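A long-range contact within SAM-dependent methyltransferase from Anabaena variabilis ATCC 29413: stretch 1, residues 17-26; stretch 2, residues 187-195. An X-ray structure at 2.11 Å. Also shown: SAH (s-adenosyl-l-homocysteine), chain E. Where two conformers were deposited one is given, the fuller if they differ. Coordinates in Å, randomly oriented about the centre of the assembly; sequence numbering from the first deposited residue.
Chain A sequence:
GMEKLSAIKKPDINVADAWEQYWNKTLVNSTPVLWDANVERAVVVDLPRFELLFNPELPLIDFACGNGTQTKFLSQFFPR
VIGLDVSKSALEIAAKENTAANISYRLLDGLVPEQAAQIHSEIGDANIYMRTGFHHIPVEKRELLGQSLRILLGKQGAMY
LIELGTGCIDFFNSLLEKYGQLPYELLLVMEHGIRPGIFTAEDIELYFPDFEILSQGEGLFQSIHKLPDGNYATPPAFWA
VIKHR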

# COMPACT_ATOMS: atom_id res chain seq x y z
N ASP A 17 -1.88 2.12 15.82
CA ASP A 17 -3.00 2.83 16.43
C ASP A 17 -3.65 3.86 15.52
O ASP A 17 -4.89 3.97 15.44
CB ASP A 17 -2.52 3.53 17.70
CG ASP A 17 -2.23 2.57 18.86
OD1 ASP A 17 -2.51 1.35 18.76
OD2 ASP A 17 -1.72 3.07 19.89
N ALA A 18 -2.82 4.63 14.82
CA ALA A 18 -3.34 5.71 13.96
C ALA A 18 -4.21 5.13 12.84
O ALA A 18 -5.34 5.60 12.58
CB ALA A 18 -2.18 6.53 13.40
N TRP A 19 -3.70 4.07 12.20
CA TRP A 19 -4.42 3.42 11.11
C TRP A 19 -5.70 2.73 11.55
O TRP A 19 -6.70 2.77 10.84
CB TRP A 19 -3.50 2.45 10.34
CG TRP A 19 -2.65 3.17 9.35
CD1 TRP A 19 -1.33 3.55 9.51
CD2 TRP A 19 -3.06 3.69 8.09
NE1 TRP A 19 -0.91 4.26 8.40
CE2 TRP A 19 -1.95 4.34 7.51
CE3 TRP A 19 -4.27 3.67 7.39
CZ2 TRP A 19 -1.99 4.92 6.25
CZ3 TRP A 19 -4.32 4.25 6.14
CH2 TRP A 19 -3.20 4.88 5.58
N GLU A 20 -5.67 2.07 12.71
CA GLU A 20 -6.89 1.49 13.24
C GLU A 20 -7.90 2.60 13.59
O GLU A 20 -9.11 2.43 13.34
CB GLU A 20 -6.62 0.57 14.42
CG GLU A 20 -7.88 0.09 15.20
CD GLU A 20 -8.92 -0.64 14.31
OE1 GLU A 20 -8.54 -1.22 13.26
OE2 GLU A 20 -10.10 -0.67 14.71
N GLN A 21 -7.43 3.73 14.10
CA GLN A 21 -8.36 4.84 14.39
C GLN A 21 -9.03 5.33 13.09
O GLN A 21 -10.26 5.50 13.01
CB GLN A 21 -7.67 5.97 15.13
CG GLN A 21 -8.69 6.96 15.74
CD GLN A 21 -8.05 8.25 16.30
OE1 GLN A 21 -7.23 8.93 15.62
NE2 GLN A 21 -8.43 8.60 17.53
N TYR A 22 -8.22 5.46 12.03
CA TYR A 22 -8.75 5.87 10.74
C TYR A 22 -9.78 4.88 10.19
O TYR A 22 -10.87 5.28 9.77
CB TYR A 22 -7.63 6.00 9.71
CG TYR A 22 -8.16 6.16 8.31
CD1 TYR A 22 -8.66 7.40 7.86
CD2 TYR A 22 -8.20 5.08 7.44
CE1 TYR A 22 -9.15 7.57 6.58
CE2 TYR A 22 -8.70 5.24 6.13
CZ TYR A 22 -9.17 6.47 5.71
OH TYR A 22 -9.66 6.61 4.45
N TRP A 23 -9.42 3.60 10.19
CA TRP A 23 -10.28 2.58 9.62
C TRP A 23 -11.51 2.37 10.46
O TRP A 23 -12.60 2.18 9.92
CB TRP A 23 -9.53 1.27 9.42
CG TRP A 23 -8.71 1.22 8.17
CD1 TRP A 23 -7.35 1.05 8.07
CD2 TRP A 23 -9.20 1.29 6.81
NE1 TRP A 23 -6.97 1.00 6.77
CE2 TRP A 23 -8.08 1.16 5.97
CE3 TRP A 23 -10.47 1.44 6.24
CZ2 TRP A 23 -8.19 1.15 4.58
CZ3 TRP A 23 -10.58 1.46 4.84
CH2 TRP A 23 -9.46 1.31 4.03
N ASN A 24 -11.39 2.47 11.77
CA ASN A 24 -12.59 2.35 12.58
C ASN A 24 -13.57 3.53 12.34
O ASN A 24 -14.80 3.35 12.29
CB ASN A 24 -12.28 2.24 14.06
CG ASN A 24 -13.49 1.76 14.86
OD1 ASN A 24 -14.07 2.52 15.61
ND2 ASN A 24 -13.90 0.52 14.66
N LYS A 25 -13.02 4.72 12.18
CA LYS A 25 -13.85 5.88 11.84
C LYS A 25 -14.52 5.66 10.50
O LYS A 25 -15.71 5.96 10.33
CB LYS A 25 -13.02 7.16 11.81
CG LYS A 25 -13.82 8.32 11.28
CD LYS A 25 -13.01 9.46 10.84
CE LYS A 25 -12.23 9.21 9.60
NZ LYS A 25 -11.17 10.29 9.70
N THR A 26 -13.76 5.14 9.53
CA THR A 26 -14.28 4.81 8.21
C THR A 26 -15.40 3.76 8.26
O THR A 26 -16.46 3.96 7.65
CB THR A 26 -13.13 4.40 7.30
OG1 THR A 26 -12.19 5.48 7.29
CG2 THR A 26 -13.61 4.05 5.90
N LEU A 187 -7.60 14.99 3.97
CA LEU A 187 -7.76 15.49 5.31
C LEU A 187 -8.32 14.40 6.24
O LEU A 187 -7.93 14.30 7.42
CB LEU A 187 -8.60 16.77 5.31
CG LEU A 187 -7.91 18.01 4.74
CD1 LEU A 187 -8.89 19.21 4.62
CD2 LEU A 187 -6.64 18.39 5.58
N LEU A 188 -9.21 13.56 5.70
CA LEU A 188 -9.77 12.45 6.48
C LEU A 188 -8.74 11.49 7.04
O LEU A 188 -8.96 10.91 8.12
CB LEU A 188 -10.83 11.65 5.69
CG LEU A 188 -12.16 12.37 5.45
CD1 LEU A 188 -13.11 11.53 4.57
CD2 LEU A 188 -12.86 12.78 6.75
N VAL A 189 -7.63 11.30 6.32
CA VAL A 189 -6.56 10.42 6.82
C VAL A 189 -5.67 11.21 7.78
O VAL A 189 -5.31 10.72 8.85
CB VAL A 189 -5.63 9.84 5.68
CG1 VAL A 189 -4.99 8.49 6.13
CG2 VAL A 189 -6.39 9.67 4.37
N MSE A 190 -5.30 12.42 7.38
CA MSE A 190 -4.38 13.26 8.17
C MSE A 190 -4.91 13.63 9.54
O MSE A 190 -4.18 13.96 10.46
CB MSE A 190 -4.04 14.54 7.40
CG MSE A 190 -3.27 14.23 6.09
SE MSE A 190 -3.00 15.90 5.05
CE MSE A 190 -2.42 17.22 6.38
N GLU A 191 -6.22 13.59 9.66
CA GLU A 191 -6.90 13.78 10.95
C GLU A 191 -6.27 12.87 12.01
O GLU A 191 -6.27 13.19 13.17
CB GLU A 191 -8.39 13.47 10.70
CG GLU A 191 -9.32 13.85 11.69
CD GLU A 191 -9.38 15.36 11.93
OE1 GLU A 191 -9.58 16.13 10.95
OE2 GLU A 191 -9.26 15.78 13.12
N HIS A 192 -5.71 11.74 11.60
CA HIS A 192 -5.14 10.75 12.53
C HIS A 192 -3.63 10.84 12.71
O HIS A 192 -3.03 9.98 13.34
CB HIS A 192 -5.60 9.34 12.11
CG HIS A 192 -7.10 9.24 12.06
ND1 HIS A 192 -7.86 9.12 13.21
CD2 HIS A 192 -7.98 9.41 11.04
CE1 HIS A 192 -9.14 9.17 12.89
NE2 HIS A 192 -9.25 9.36 11.59
N GLY A 193 -3.02 11.90 12.18
CA GLY A 193 -1.56 12.07 12.27
C GLY A 193 -0.79 11.37 11.14
O GLY A 193 0.43 11.52 11.03
N ILE A 194 -1.49 10.63 10.30
CA ILE A 194 -0.90 9.96 9.12
C ILE A 194 -0.60 11.02 8.06
O ILE A 194 -1.37 12.00 7.91
CB ILE A 194 -1.87 8.90 8.54
CG1 ILE A 194 -2.12 7.79 9.59
CG2 ILE A 194 -1.36 8.31 7.19
CD1 ILE A 194 -3.46 7.03 9.45
N ARG A 195 0.53 10.85 7.36
CA ARG A 195 0.96 11.79 6.32
C ARG A 195 1.43 11.02 5.11
O ARG A 195 2.05 9.97 5.23
CB ARG A 195 2.11 12.67 6.78
CG ARG A 195 1.78 13.58 7.95
CD ARG A 195 0.85 14.70 7.52
NE ARG A 195 0.50 15.61 8.62
CZ ARG A 195 -0.53 15.47 9.45
NH1 ARG A 195 -1.38 14.46 9.36
NH2 ARG A 195 -0.73 16.37 10.37
N SAH E . -3.31 -1.40 -0.43
CA SAH E . -4.63 -0.82 -0.06
CB SAH E . -4.56 0.18 1.10
CG SAH E . -3.63 1.40 0.99
SD SAH E . -3.75 2.52 2.40
C SAH E . -5.31 -0.17 -1.26
O SAH E . -6.56 0.01 -1.25
OXT SAH E . -4.65 0.22 -2.22
C5' SAH E . -2.40 1.95 3.40
C4' SAH E . -2.74 0.66 4.19
O4' SAH E . -1.59 0.24 4.95
C3' SAH E . -3.87 0.76 5.23
O3' SAH E . -4.87 -0.23 5.06
C2' SAH E . -3.18 0.54 6.57
O2' SAH E . -4.01 0.04 7.64
C1' SAH E . -2.01 -0.34 6.18
N9 SAH E . -0.92 -0.35 7.16
C8 SAH E . -0.43 0.76 7.79
N7 SAH E . 0.58 0.41 8.60
C5 SAH E . 0.73 -0.94 8.49
C6 SAH E . 1.59 -1.94 9.13
N6 SAH E . 2.47 -1.46 10.04
N1 SAH E . 1.46 -3.24 8.82
C2 SAH E . 0.52 -3.64 7.91
N3 SAH E . -0.29 -2.77 7.32
C4 SAH E . -0.26 -1.45 7.58

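The helix of residues 17-26 offers the second stretch a hollow among Ala-18, Trp-19 and Tyr-22 and, beside it, a length of backbone between Gln-21 and Lys-25; the turn from Met-190 to Gly-193 and the residue after it meet both. Ala-18 supplies the floor of the hollow. Its methyl group points toward the other stretch and is small, and the backbone comes close: Ala-18 CB lies 3.6 Å from His-192 O, and the CA atoms of Ala-18 and His-192 are 5.5 Å apart, the closest CA pair between the two stretches.

Two bumps meet this surface. The first is Ile-194, whose side chain settles into the hollow among Ala-18, Trp-19 and Tyr-22. Its CG1 packs 4.0 Å from Ala-18 CB, its CG2 reaches 3.6 Å from Trp-19 CZ2, and its CD1 sits almost squarely over the five-membered ring of Trp-19, a CH-pi contact 3.6 Å from the centroid. Trp-19 leaves the helix with CA-to-CB pointing away, yet its ring swings back far enough to meet Ile-194. The opposite face of the indole receives SAH, with Trp-19 CD1 3.4 Å from SAH C8, so one flat side chain separates the packed isoleucine from the ligand.

The second bump is His-192, which gives up more surface to this contact than any other residue here. Its ring lies on the helix backbone between the side chains of Gln-21 and Lys-25, with Tyr-22 CA 3.7 Å from the ring centroid in a second CH-pi contact. Both ring nitrogens are engaged: His-192 ND1 donates to Gln-21 OE1 at a very short 2.5 Å and nearly straight, while His-192 NE2 accepts from Lys-25 NZ at 2.9 Å, the lysine approaching near the ring plane. Gln-21 and Lys-25, one helical turn apart, thus pin the ring at two points. The same Lys-25 NZ also donates to Leu-188 O at 2.8 Å, tying the preceding helix to the turn's histidine through one ammonium group.

The Tyr-22 ring packs against Val-189 and Leu-188. Val-189 CG1 covers one face of the ring, and Tyr-22 CE1 is 4.1 Å from Val-189 CG2. Leu-188 O and His-192 CD2 lie at the ring edge.

The type I turn from Met-190 to Gly-193 carries His-192, and Ile-194 follows directly after it. At Gly-193, phi/psi of 87/-5 would jam a CB against the preceding carbonyl oxygen, so the backbone itself calls for glycine. The rule to read here is a small residue where backbones meet, methyls of branched side chains against aromatic faces, and polar groups fixing the ring that lies on the helix.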